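Local coordinates for protein aminotransferase (PDB 6L1O) that transfers amino groups as a pyridoxal-phosphate-dependent class I aminotransferase of the bacilysin antibiotic pathway of Bacillus subtilis, at residues Phe212-Lys217 and Ser293-Tyr298; Asn41-Thr46 and Ser369-Gln374; Cys113-Gly118 and Ala138-Tyr143. All coordinates share one frame; numbering follows the deposited sequence.

Contact 1 (Phe212-Lys217 and Ser293-Tyr298)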
ATOM      1  N   PHE B 212     -13.954  12.799  17.134  1.00 19.26           N
ATOM      2  CA  PHE B 212     -14.501  12.363  18.422  1.00 19.49           C
ATOM      3  C   PHE B 212     -13.926  13.081  19.619  1.00 20.98           C
ATOM      4  O   PHE B 212     -13.144  12.516  20.343  1.00 20.18           O
ATOM      5  CB  PHE B 212     -14.315  10.858  18.565  1.00 18.56           C
ATOM      6  CG  PHE B 212     -14.904  10.080  17.431  1.00 18.98           C
ATOM      7  CD1 PHE B 212     -16.299   9.997  17.297  1.00 19.15           C
ATOM      8  CD2 PHE B 212     -14.107   9.467  16.477  1.00 20.83           C
ATOM      9  CE1 PHE B 212     -16.877   9.276  16.283  1.00 19.05           C
ATOM     10  CE2 PHE B 212     -14.691   8.744  15.442  1.00 21.24           C
ATOM     11  CZ  PHE B 212     -16.077   8.671  15.329  1.00 18.12           C
ATOM     12  N   GLU B 213     -14.327  14.329  19.819  1.00 21.26           N
ATOM     13  CA  GLU B 213     -14.105  15.008  21.064  1.00 23.04           C
ATOM     14  C   GLU B 213     -15.468  15.454  21.566  1.00 25.68           C
ATOM     15  O   GLU B 213     -16.210  16.109  20.838  1.00 26.71           O
ATOM     16  CB  GLU B 213     -13.176  16.194  20.898  1.00 24.91           C
ATOM     17  CG  GLU B 213     -13.010  17.018  22.183  1.00 26.22           C
ATOM     18  CD  GLU B 213     -11.867  18.028  22.092  1.00 30.17           C
ATOM     19  OE1 GLU B 213     -11.058  17.964  21.129  1.00 28.94           O
ATOM     20  OE2 GLU B 213     -11.744  18.876  22.987  1.00 33.73           O
ATOM     21  N   PHE B 214     -15.799  15.076  22.798  1.00 23.99           N
ATOM     22  CA  PHE B 214     -17.192  15.138  23.273  1.00 24.62           C
ATOM     23  C   PHE B 214     -17.696  16.501  23.735  1.00 29.05           C
ATOM     24  O   PHE B 214     -18.858  16.834  23.465  1.00 31.46           O
ATOM     25  CB  PHE B 214     -17.377  14.120  24.363  1.00 25.15           C
ATOM     26  CG  PHE B 214     -17.094  12.732  23.910  1.00 23.34           C
ATOM     27  CD1 PHE B 214     -17.879  12.139  22.917  1.00 21.34           C
ATOM     28  CD2 PHE B 214     -16.026  12.006  24.451  1.00 23.27           C
ATOM     29  CE1 PHE B 214     -17.631  10.842  22.492  1.00 19.14           C
ATOM     30  CE2 PHE B 214     -15.750  10.731  24.009  1.00 20.68           C
ATOM     31  CZ  PHE B 214     -16.569  10.131  23.035  1.00 21.41           C
ATOM     32  N   ASP B 215     -16.862  17.268  24.426  1.00 28.93           N
ATOM     33  CA  ASP B 215     -17.282  18.605  24.965  1.00 38.34           C
ATOM     34  C   ASP B 215     -17.251  19.736  23.920  1.00 44.43           C
ATOM     35  O   ASP B 215     -17.906  20.748  24.098  1.00 40.16           O
ATOM     36  CB  ASP B 215     -16.458  19.017  26.194  1.00 38.80           C
ATOM     37  N   GLN B 216     -16.511  19.547  22.820  1.00 43.34           N
ATOM     38  CA  GLN B 216     -16.408  20.563  21.788  1.00 43.03           C
ATOM     39  C   GLN B 216     -15.878  20.003  20.477  1.00 43.19           C
ATOM     40  O   GLN B 216     -15.392  18.871  20.425  1.00 40.10           O
ATOM     41  CB  GLN B 216     -15.506  21.687  22.269  1.00 42.63           C
ATOM     42  CG  GLN B 216     -14.247  21.222  22.990  1.00 44.10           C
ATOM     43  CD  GLN B 216     -13.701  22.296  23.933  1.00 46.56           C
ATOM     44  OE1 GLN B 216     -13.363  22.021  25.078  1.00 53.06           O
ATOM     45  NE2 GLN B 216     -13.648  23.527  23.460  1.00 43.09           N
ATOM     46  N   LYS B 217     -15.971  20.818  19.429  1.00 36.97           N
ATOM     47  CA  LYS B 217     -15.365  20.507  18.137  1.00 39.88           C
ATOM     48  C   LYS B 217     -13.838  20.345  18.306  1.00 31.12           C
ATOM     49  O   LYS B 217     -13.187  21.187  18.932  1.00 27.80           O
ATOM     50  CB  LYS B 217     -15.665  21.619  17.130  1.00 42.03           C
ATOM     51  N   SER B 293     -24.024  11.660  15.172  1.00 17.79           N
ATOM     52  CA  SER B 293     -24.806  10.568  15.688  1.00 18.11           C
ATOM     53  C   SER B 293     -23.920   9.416  16.221  1.00 17.69           C
ATOM     54  O   SER B 293     -24.187   8.849  17.309  1.00 18.17           O
ATOM     55  CB  SER B 293     -25.739  10.032  14.622  1.00 20.35           C
ATOM     56  OG  SER B 293     -26.644   9.101  15.156  1.00 19.38           O
ATOM     57  N   LEU B 294     -22.852   9.092  15.485  1.00 15.16           N
ATOM     58  CA  LEU B 294     -21.907   8.130  15.872  1.00 15.57           C
ATOM     59  C   LEU B 294     -21.145   8.526  17.149  1.00 14.15           C
ATOM     60  O   LEU B 294     -20.970   7.705  18.044  1.00 16.02           O
ATOM     61  CB  LEU B 294     -20.916   7.855  14.731  1.00 18.15           C
ATOM     62  CG  LEU B 294     -19.873   6.818  14.972  1.00 17.46           C
ATOM     63  CD1 LEU B 294     -20.444   5.460  15.356  1.00 17.94           C
ATOM     64  CD2 LEU B 294     -18.988   6.728  13.731  1.00 18.45           C
ATOM     65  N   LYS B 295     -20.704   9.763  17.210  1.00 15.75           N
ATOM     66  CA  LYS B 295     -20.186  10.308  18.441  1.00 18.00           C
ATOM     67  C   LYS B 295     -21.119  10.148  19.685  1.00 19.13           C
ATOM     68  O   LYS B 295     -20.645   9.883  20.804  1.00 15.56           O
ATOM     69  CB  LYS B 295     -19.880  11.789  18.233  1.00 20.49           C
ATOM     70  CG  LYS B 295     -19.257  12.429  19.483  1.00 23.30           C
ATOM     71  CD  LYS B 295     -18.497  13.673  19.101  1.00 27.19           C
ATOM     72  CE  LYS B 295     -19.357  14.925  19.257  1.00 31.82           C
ATOM     73  NZ  LYS B 295     -18.501  16.132  19.134  1.00 37.50           N
ATOM     74  N   ARG B 296     -22.430  10.300  19.487  1.00 17.46           N
ATOM     75  CA  ARG B 296     -23.373  10.193  20.581  1.00 17.98           C
ATOM     76  C   ARG B 296     -23.524   8.745  21.008  1.00 15.30           C
ATOM     77  O   ARG B 296     -23.695   8.485  22.195  1.00 17.56           O
ATOM     78  CB  ARG B 296     -24.765  10.780  20.238  1.00 16.49           C
ATOM     79  CG  ARG B 296     -24.837  12.274  19.984  1.00 18.73           C
ATOM     80  CD  ARG B 296     -26.299  12.761  19.985  1.00 19.94           C
ATOM     81  NE  ARG B 296     -27.034  12.338  18.773  1.00 21.33           N
ATOM     82  CZ  ARG B 296     -26.978  12.977  17.604  1.00 19.45           C
ATOM     83  NH1 ARG B 296     -26.307  14.131  17.511  1.00 21.43           N
ATOM     84  NH2 ARG B 296     -27.659  12.550  16.570  1.00 18.25           N
ATOM     85  N   ILE B 297     -23.433   7.801  20.075  1.00 15.09           N
ATOM     86  CA  ILE B 297     -23.393   6.372  20.398  1.00 15.48           C
ATOM     87  C   ILE B 297     -22.209   6.058  21.320  1.00 18.40           C
ATOM     88  O   ILE B 297     -22.372   5.357  22.352  1.00 14.39           O
ATOM     89  CB  ILE B 297     -23.350   5.478  19.174  1.00 15.97           C
ATOM     90  CG1 ILE B 297     -24.705   5.541  18.424  1.00 19.28           C
ATOM     91  CG2 ILE B 297     -23.021   4.032  19.520  1.00 18.21           C
ATOM     92  CD1 ILE B 297     -24.710   5.011  17.014  1.00 20.74           C
ATOM     93  N   TYR B 298     -21.008   6.520  20.917  1.00 16.43           N
ATOM     94  CA  TYR B 298     -19.833   6.246  21.752  1.00 17.29           C
ATOM     95  C   TYR B 298     -19.965   6.881  23.121  1.00 16.61           C
ATOM     96  O   TYR B 298     -19.629   6.224  24.131  1.00 18.15           O
ATOM     97  CB  TYR B 298     -18.547   6.697  21.019  1.00 17.41           C
ATOM     98  CG  TYR B 298     -18.219   5.817  19.838  1.00 14.88           C
ATOM     99  CD1 TYR B 298     -18.397   4.441  19.888  1.00 17.48           C
ATOM    100  CD2 TYR B 298     -17.736   6.361  18.642  1.00 15.85           C
ATOM    101  CE1 TYR B 298     -18.075   3.641  18.825  1.00 18.51           C
ATOM    102  CE2 TYR B 298     -17.424   5.580  17.578  1.00 14.59           C
ATOM    103  CZ  TYR B 298     -17.584   4.227  17.647  1.00 19.46           C
ATOM    104  OH  TYR B 298     -17.231   3.416  16.588  1.00 16.57           O
TER
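Lys295 leaves helix 289-313 with CG anti to the backbone N (chi1 -177°), while Phe212 and Phe214, in the loop after strand 202-206, have CG anti to the carbonyl carbon; their rings lie against the lysine. Lys295 CG is 3.7 Å from Phe214 CD1, and the two side chains run past each other in opposite directions. Phe214 also turns its edge to the helix backbone, with CE1 3.6 Å from Lys295 O. The Phe212 ring is gripped at two places: Leu294 CD2 meets CZ in the ring plane at 3.8 Å, and Tyr298 points its edge at the Phe212 face in a T-shaped pair, centroids 5.5 Å apart and planes at 74°. Tyr298 in turn meets the ring of Phe324. Backbone bonds of Phe212 to Thr323 and of Phe214 to Lys321 also hold the loop. The side chain of Phe212 lies about 5 Å from that of Tyr209, which lines the pyridoxal phosphate pocket, so this packing sets the loop behind that residue against the long helix. At the polar end Lys295 NZ donates to Glu213 O at 2.9 Å, tilted out of the carbonyl plane. Within this contact a backbone carbonyl, not a carboxylate, holds the ammonium, probably favouring its charged form.

Contact 2 (Asn41-Thr46 and Ser369-Gln374)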
ATOM      1  N   ASN B  41     -11.654  -1.790  16.453  1.00 18.85           N
ATOM      2  CA  ASN B  41     -12.368  -2.094  15.202  1.00 19.29           C
ATOM      3  C   ASN B  41     -13.806  -1.616  15.348  1.00 16.92           C
ATOM      4  O   ASN B  41     -14.530  -2.199  16.147  1.00 15.75           O
ATOM      5  CB  ASN B  41     -12.339  -3.588  14.931  1.00 20.78           C
ATOM      6  CG  ASN B  41     -12.802  -3.964  13.527  1.00 23.10           C
ATOM      7  OD1 ASN B  41     -12.942  -3.116  12.640  1.00 21.39           O
ATOM      8  ND2 ASN B  41     -13.023  -5.248  13.322  1.00 26.04           N
ATOM      9  N   PRO B  42     -14.204  -0.543  14.648  1.00 16.95           N
ATOM     10  CA  PRO B  42     -15.610  -0.104  14.791  1.00 18.62           C
ATOM     11  C   PRO B  42     -16.572  -1.248  14.591  1.00 18.94           C
ATOM     12  O   PRO B  42     -16.347  -2.094  13.765  1.00 18.20           O
ATOM     13  CB  PRO B  42     -15.756   0.942  13.691  1.00 20.25           C
ATOM     14  CG  PRO B  42     -14.370   1.509  13.547  1.00 18.41           C
ATOM     15  CD  PRO B  42     -13.520   0.274  13.603  1.00 16.44           C
ATOM     16  N   ASP B  43     -17.612  -1.326  15.428  1.00 18.73           N
ATOM     17  CA  ASP B  43     -18.519  -2.437  15.338  1.00 18.65           C
ATOM     18  C   ASP B  43     -19.691  -2.100  14.383  1.00 19.85           C
ATOM     19  O   ASP B  43     -20.318  -2.980  13.904  1.00 23.74           O
ATOM     20  CB  ASP B  43     -19.023  -2.817  16.758  1.00 20.52           C
ATOM     21  CG  ASP B  43     -19.690  -1.640  17.458  1.00 22.31           C
ATOM     22  OD1 ASP B  43     -19.013  -0.599  17.711  1.00 23.33           O
ATOM     23  OD2 ASP B  43     -20.896  -1.706  17.721  1.00 24.92           O
ATOM     24  N   LEU B  44     -19.956  -0.823  14.129  1.00 16.87           N
ATOM     25  CA  LEU B  44     -21.101  -0.399  13.341  1.00 17.10           C
ATOM     26  C   LEU B  44     -20.710  -0.286  11.852  1.00 18.24           C
ATOM     27  O   LEU B  44     -19.529  -0.145  11.547  1.00 17.20           O
ATOM     28  CB  LEU B  44     -21.665   0.883  13.841  1.00 17.47           C
ATOM     29  CG  LEU B  44     -22.154   0.707  15.274  1.00 21.91           C
ATOM     30  CD1 LEU B  44     -22.484   2.015  15.873  1.00 21.42           C
ATOM     31  CD2 LEU B  44     -23.359  -0.251  15.317  1.00 24.24           C
ATOM     32  N   PRO B  45     -21.697  -0.455  10.942  1.00 17.99           N
ATOM     33  CA  PRO B  45     -21.383  -0.520   9.518  1.00 16.26           C
ATOM     34  C   PRO B  45     -21.071   0.843   8.905  1.00 15.05           C
ATOM     35  O   PRO B  45     -21.355   1.908   9.476  1.00 13.59           O
ATOM     36  CB  PRO B  45     -22.669  -1.110   8.890  1.00 17.34           C
ATOM     37  CG  PRO B  45     -23.763  -0.643   9.780  1.00 20.16           C
ATOM     38  CD  PRO B  45     -23.145  -0.654  11.193  1.00 20.01           C
ATOM     39  N   THR B  46     -20.389   0.821   7.741  1.00 13.66           N
ATOM     40  CA  THR B  46     -20.206   2.027   6.998  1.00 15.00           C
ATOM     41  C   THR B  46     -21.602   2.544   6.647  1.00 15.82           C
ATOM     42  O   THR B  46     -22.442   1.727   6.205  1.00 15.24           O
ATOM     43  CB  THR B  46     -19.380   1.733   5.721  1.00 15.81           C
ATOM     44  OG1 THR B  46     -18.165   1.005   6.053  1.00 14.16           O
ATOM     45  CG2 THR B  46     -19.068   2.995   4.953  1.00 17.66           C
ATOM     46  N   SER B 369     -11.990  -0.540  25.010  1.00 14.44           N
ATOM     47  CA  SER B 369     -12.581   0.180  23.870  1.00 18.13           C
ATOM     48  C   SER B 369     -14.068   0.015  23.874  1.00 15.16           C
ATOM     49  O   SER B 369     -14.579  -1.065  24.195  1.00 15.77           O
ATOM     50  CB  SER B 369     -12.011  -0.292  22.545  1.00 20.17           C
ATOM     51  OG  SER B 369     -12.021  -1.672  22.533  1.00 28.86           O
ATOM     52  N   MET B 370     -14.737   1.043  23.443  1.00 14.29           N
ATOM     53  CA  MET B 370     -16.197   1.082  23.515  1.00 17.04           C
ATOM     54  C   MET B 370     -16.799   0.791  22.117  1.00 18.71           C
ATOM     55  O   MET B 370     -17.863   1.293  21.784  1.00 22.51           O
ATOM     56  CB  MET B 370     -16.661   2.398  24.011  1.00 15.16           C
ATOM     57  CG  MET B 370     -16.200   2.769  25.403  1.00 15.84           C
ATOM     58  SD  MET B 370     -16.948   1.787  26.679  1.00 19.00           S
ATOM     59  CE  MET B 370     -15.652   0.634  27.031  1.00 18.20           C
ATOM     60  N   VAL B 371     -16.119  -0.035  21.347  1.00 17.06           N
ATOM     61  CA  VAL B 371     -16.628  -0.493  20.030  1.00 19.78           C
ATOM     62  C   VAL B 371     -17.295  -1.859  20.162  1.00 20.74           C
ATOM     63  O   VAL B 371     -17.047  -2.762  19.388  1.00 26.44           O
ATOM     64  CB  VAL B 371     -15.502  -0.517  18.940  1.00 18.37           C
ATOM     65  CG1 VAL B 371     -15.090   0.884  18.563  1.00 16.58           C
ATOM     66  CG2 VAL B 371     -14.300  -1.384  19.338  1.00 18.83           C
ATOM     67  N   SER B 372     -18.161  -2.002  21.152  1.00 21.64           N
ATOM     68  CA  SER B 372     -18.940  -3.178  21.329  1.00 22.70           C
ATOM     69  C   SER B 372     -20.349  -2.795  21.786  1.00 22.98           C
ATOM     70  O   SER B 372     -20.586  -1.723  22.440  1.00 18.69           O
ATOM     71  CB  SER B 372     -18.283  -4.083  22.364  1.00 24.77           C
ATOM     72  OG  SER B 372     -17.217  -4.818  21.833  1.00 25.16           O
ATOM     73  N   LYS B 373     -21.279  -3.681  21.486  1.00 19.73           N
ATOM     74  CA  LYS B 373     -22.707  -3.402  21.773  1.00 22.95           C
ATOM     75  C   LYS B 373     -22.979  -3.363  23.300  1.00 23.92           C
ATOM     76  O   LYS B 373     -22.250  -3.969  24.072  1.00 19.58           O
ATOM     77  CB  LYS B 373     -23.560  -4.476  21.070  1.00 25.29           C
ATOM     78  CG  LYS B 373     -23.490  -5.868  21.704  1.00 27.33           C
ATOM     79  CD  LYS B 373     -24.122  -6.992  20.879  1.00 32.29           C
ATOM     80  CE  LYS B 373     -23.238  -7.352  19.679  1.00 36.39           C
ATOM     81  NZ  LYS B 373     -23.666  -8.591  19.002  1.00 43.80           N
ATOM     82  N   GLN B 374     -24.043  -2.678  23.706  1.00 23.55           N
ATOM     83  CA  GLN B 374     -24.404  -2.533  25.130  1.00 26.23           C
ATOM     84  C   GLN B 374     -24.311  -3.822  25.969  1.00 25.12           C
ATOM     85  O   GLN B 374     -23.737  -3.841  27.065  1.00 23.27           O
ATOM     86  CB  GLN B 374     -25.830  -1.959  25.251  1.00 30.24           C
ATOM     87  CG  GLN B 374     -26.520  -2.257  26.594  1.00 30.50           C
ATOM     88  CD  GLN B 374     -27.985  -1.783  26.622  1.00 35.02           C
ATOM     89  OE1 GLN B 374     -28.288  -0.702  26.167  1.00 33.78           O
ATOM     90  NE2 GLN B 374     -28.889  -2.615  27.153  1.00 33.31           N
TER
HETATM   91  O   HOH W   1     -15.688  -4.343  17.209  1.00 29.13           O
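Val371 drives its branched side chain against the backbone of Asn41 and Pro42, and that is the tight part of this contact. Its CG1, anti to the carbonyl carbon (chi1 -70°), rests 3.9 Å from Pro42 CA. The other methyl, Val371 CG2, comes to 3.3 Å from Asn41 O. Asp43 reaches across to the Val371 backbone. Its CG takes the crowded position between backbone N and carbonyl carbon (chi1 57°), and OD1 ends 3.2 Å from Val371 C. Asp43 OD1 and Val371 O are both acceptors and lie 3.4 Å apart, a proximity probably eased by Arg301 on helix 289-313: its NH1 makes a salt bridge to Asp43 OD1 and a hydrogen bond to Met370 O, and so ties both segments to one guanidinium.

In class I aminotransferases the N-terminal part of the chain lies beside the small domain and close to the active site, as here. Asn41-Thr46 runs beside the turn that leads from strand 365-369 into helix 374-385, where Lys373 is the N-cap residue. The side chain of Pro42 is about 8 Å from the bound pyridoxal phosphate, and Asn41 OD1 accepts from the backbone N of Tyr66 of the second subunit, so the dimer partner also holds this loop.

The looser side is bridged by solvent. One water donates to Asn41 O at 2.7 Å and to Val371 O at 3.0 Å, joining two carbonyls that could not bond each other directly. Beyond it the approach thins out: Asp43 OD2 comes no nearer than 4.3 Å to Lys373 N, and the exposed Lys373 side chain leads away from the loop.

Contact 3 (Cys113-Gly118 and Ala138-Tyr143)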
ATOM      1  N   CYS B 113      10.030   9.113   4.093  1.00 19.24           N
ATOM      2  CA  CYS B 113      10.281  10.426   3.471  1.00 19.99           C
ATOM      3  C   CYS B 113      11.027  11.440   4.336  1.00 20.60           C
ATOM      4  O   CYS B 113      11.670  12.347   3.801  1.00 21.28           O
ATOM      5  CB  CYS B 113       8.995  11.085   3.042  1.00 20.68           C
ATOM      6  SG  CYS B 113       8.234  10.298   1.664  1.00 22.30           S
ATOM      7  N   LEU B 114      10.928  11.299   5.650  1.00 18.85           N
ATOM      8  CA  LEU B 114      11.391  12.351   6.545  1.00 22.95           C
ATOM      9  C   LEU B 114      12.503  11.960   7.508  1.00 25.24           C
ATOM     10  O   LEU B 114      13.002  12.826   8.203  1.00 27.20           O
ATOM     11  CB  LEU B 114      10.189  12.933   7.309  1.00 22.36           C
ATOM     12  CG  LEU B 114       9.055  13.515   6.440  1.00 21.32           C
ATOM     13  CD1 LEU B 114       7.886  14.004   7.262  1.00 22.93           C
ATOM     14  CD2 LEU B 114       9.548  14.716   5.625  1.00 24.16           C
ATOM     15  N   LEU B 115      12.824  10.661   7.598  1.00 23.56           N
ATOM     16  CA  LEU B 115      13.819  10.172   8.524  1.00 23.91           C
ATOM     17  C   LEU B 115      14.947   9.455   7.805  1.00 25.36           C
ATOM     18  O   LEU B 115      14.706   8.589   6.949  1.00 22.95           O
ATOM     19  CB  LEU B 115      13.199   9.231   9.566  1.00 23.13           C
ATOM     20  CG  LEU B 115      12.506   9.718  10.808  1.00 25.00           C
ATOM     21  CD1 LEU B 115      11.841   8.554  11.562  1.00 24.01           C
ATOM     22  CD2 LEU B 115      13.458  10.442  11.770  1.00 26.49           C
ATOM     23  N   ASN B 116      16.178   9.812   8.159  1.00 24.01           N
ATOM     24  CA  ASN B 116      17.380   9.082   7.686  1.00 23.18           C
ATOM     25  C   ASN B 116      17.873   8.144   8.730  1.00 24.11           C
ATOM     26  O   ASN B 116      17.619   8.341   9.909  1.00 23.49           O
ATOM     27  CB  ASN B 116      18.526  10.068   7.373  1.00 26.42           C
ATOM     28  CG  ASN B 116      18.271  10.872   6.145  1.00 26.93           C
ATOM     29  OD1 ASN B 116      17.840  10.321   5.127  1.00 28.31           O
ATOM     30  ND2 ASN B 116      18.576  12.178   6.189  1.00 27.08           N
ATOM     31  N   PRO B 117      18.545   7.091   8.320  1.00 23.78           N
ATOM     32  CA  PRO B 117      19.101   6.171   9.282  1.00 26.15           C
ATOM     33  C   PRO B 117      19.902   7.026  10.233  1.00 26.78           C
ATOM     34  O   PRO B 117      20.511   7.981   9.847  1.00 36.18           O
ATOM     35  CB  PRO B 117      19.983   5.281   8.416  1.00 26.58           C
ATOM     36  CG  PRO B 117      19.232   5.226   7.169  1.00 27.23           C
ATOM     37  CD  PRO B 117      18.831   6.644   6.968  1.00 26.10           C
ATOM     38  N   GLY B 118      19.816   6.712  11.495  1.00 26.16           N
ATOM     39  CA  GLY B 118      20.508   7.490  12.493  1.00 36.18           C
ATOM     40  C   GLY B 118      19.857   8.739  13.036  1.00 33.69           C
ATOM     41  O   GLY B 118      20.280   9.205  14.027  1.00 30.95           O
ATOM     42  N   ALA B 138      13.007   2.773   9.060  1.00 23.32           N
ATOM     43  CA  ALA B 138      13.837   3.862   8.573  1.00 23.94           C
ATOM     44  C   ALA B 138      15.269   3.787   9.188  1.00 26.75           C
ATOM     45  O   ALA B 138      16.107   4.624   8.868  1.00 23.12           O
ATOM     46  CB  ALA B 138      13.220   5.213   8.910  1.00 22.42           C
ATOM     47  N   ARG B 139      15.484   2.818  10.076  1.00 23.87           N
ATOM     48  CA  ARG B 139      16.753   2.638  10.794  1.00 27.12           C
ATOM     49  C   ARG B 139      17.088   3.831  11.685  1.00 31.26           C
ATOM     50  O   ARG B 139      18.244   4.145  11.907  1.00 29.38           O
ATOM     51  CB  ARG B 139      17.893   2.339   9.802  1.00 28.94           C
ATOM     52  CG  ARG B 139      17.564   1.248   8.791  1.00 30.19           C
ATOM     53  CD  ARG B 139      18.647   1.128   7.719  1.00 41.00           C
ATOM     54  NE  ARG B 139      18.993  -0.295   7.456  1.00 44.71           N
ATOM     55  CZ  ARG B 139      18.505  -1.039   6.454  1.00 46.16           C
ATOM     56  NH1 ARG B 139      17.665  -0.511   5.560  1.00 48.00           N
ATOM     57  NH2 ARG B 139      18.871  -2.310   6.329  1.00 39.25           N
ATOM     58  N   ALA B 140      16.068   4.505  12.216  1.00 25.84           N
ATOM     59  CA  ALA B 140      16.254   5.687  13.046  1.00 24.34           C
ATOM     60  C   ALA B 140      16.095   5.352  14.519  1.00 25.33           C
ATOM     61  O   ALA B 140      15.682   4.248  14.859  1.00 28.83           O
ATOM     62  CB  ALA B 140      15.266   6.726  12.638  1.00 27.82           C
ATOM     63  N   GLU B 141      16.430   6.302  15.378  1.00 27.03           N
ATOM     64  CA  GLU B 141      16.428   6.126  16.830  1.00 32.48           C
ATOM     65  C   GLU B 141      15.211   6.799  17.464  1.00 33.99           C
ATOM     66  O   GLU B 141      14.815   7.858  17.058  1.00 28.49           O
ATOM     67  CB  GLU B 141      17.693   6.744  17.423  1.00 38.34           C
ATOM     68  CG  GLU B 141      17.801   6.628  18.948  1.00 46.12           C
ATOM     69  CD  GLU B 141      18.840   7.575  19.547  1.00 54.10           C
ATOM     70  OE1 GLU B 141      19.666   8.166  18.787  1.00 61.08           O
ATOM     71  OE2 GLU B 141      18.825   7.718  20.787  1.00 58.28           O
ATOM     72  N   LEU B 142      14.644   6.167  18.477  1.00 35.50           N
ATOM     73  CA  LEU B 142      13.510   6.722  19.183  1.00 34.53           C
ATOM     74  C   LEU B 142      13.924   7.465  20.457  1.00 31.08           C
ATOM     75  O   LEU B 142      14.763   6.973  21.224  1.00 35.19           O
ATOM     76  CB  LEU B 142      12.551   5.582  19.493  1.00 41.26           C
ATOM     77  CG  LEU B 142      11.409   5.882  20.447  1.00 43.43           C
ATOM     78  CD1 LEU B 142      10.129   5.250  19.928  1.00 48.47           C
ATOM     79  CD2 LEU B 142      11.742   5.370  21.843  1.00 42.21           C
ATOM     80  N   TYR B 143      13.356   8.651  20.656  1.00 30.31           N
ATOM     81  CA  TYR B 143      13.485   9.391  21.902  1.00 29.25           C
ATOM     82  C   TYR B 143      12.093   9.657  22.460  1.00 25.38           C
ATOM     83  O   TYR B 143      11.267  10.264  21.788  1.00 29.37           O
ATOM     84  CB  TYR B 143      14.268  10.690  21.683  1.00 31.41           C
ATOM     85  CG  TYR B 143      14.547  11.464  22.955  1.00 33.72           C
ATOM     86  CD1 TYR B 143      15.754  11.285  23.666  1.00 42.29           C
ATOM     87  CD2 TYR B 143      13.604  12.349  23.489  1.00 36.54           C
ATOM     88  CE1 TYR B 143      16.011  11.991  24.857  1.00 40.98           C
ATOM     89  CE2 TYR B 143      13.855  13.040  24.693  1.00 35.30           C
ATOM     90  CZ  TYR B 143      15.056  12.861  25.361  1.00 37.30           C
ATOM     91  OH  TYR B 143      15.306  13.571  26.525  1.00 39.32           O
TER
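Ala138 and Leu115 meet where one beta-alpha-beta crossover closes: strand 120-125, helix 130-137 and the parallel neighbouring strand 141-146 of the large mixed sheet. Ala138, just past helix 130-137, points CB at Leu115 CB, 4.1 Å away, while its carbonyl O lies 3.4 Å from Pro117 CA in a CH...O contact. Arg139 follows with positive phi (63°) and two bonds back into the last turn, a Schellman motif that ends the helix and turns the chain toward the sheet. Its CB sits against Pro117 CB at 3.9 Å, the two side chains meeting at a slant, and the rest of the arginine leads away to pack on Arg139 of the second subunit. The carbonyl of Arg139 is the polar link: Gly118 N donates to its O at 3.0 Å in a nearly straight bond (167°), although the donor stands above the carbonyl plane. Gly118 itself has positive phi (85°), a backbone shape in which a side chain would jam against the preceding carbonyl. Ala140 then turns CB between the Leu115 tip and the peptide before Pro117, with CB 4.0 Å from Leu115 CD1 and 3.9 Å from Asn116 O. At Glu141 the strand begins, its backbone bonded to Asp119 and Ala121, and the carboxylate OD2 of that same Asp119 accepts the backbone N-H of Asn116.

Contacts 1 and 2 are neighbours, their centres 14 Å apart, and contact 2 packs on helix 289-313, which carries one segment of contact 1: Tyr298 OH packs on Val371 CG1 at 3.9 Å, and Ile297 and Leu294 meet Leu44. Contact 3 lies beyond the chain's centre, about 36 Å from contact 1 and 35 Å from contact 2 between centres, at strand 141-146, the outermost strand of the seven-stranded sheet within this chain. Contact 2 spans the longest stretch of sequence and encloses the other two, with contact 3 complete before contact 1 opens. Contacts 2 and 3 both touch the second subunit, which thus reaches both the loop near the cofactor and the far edge of the sheet.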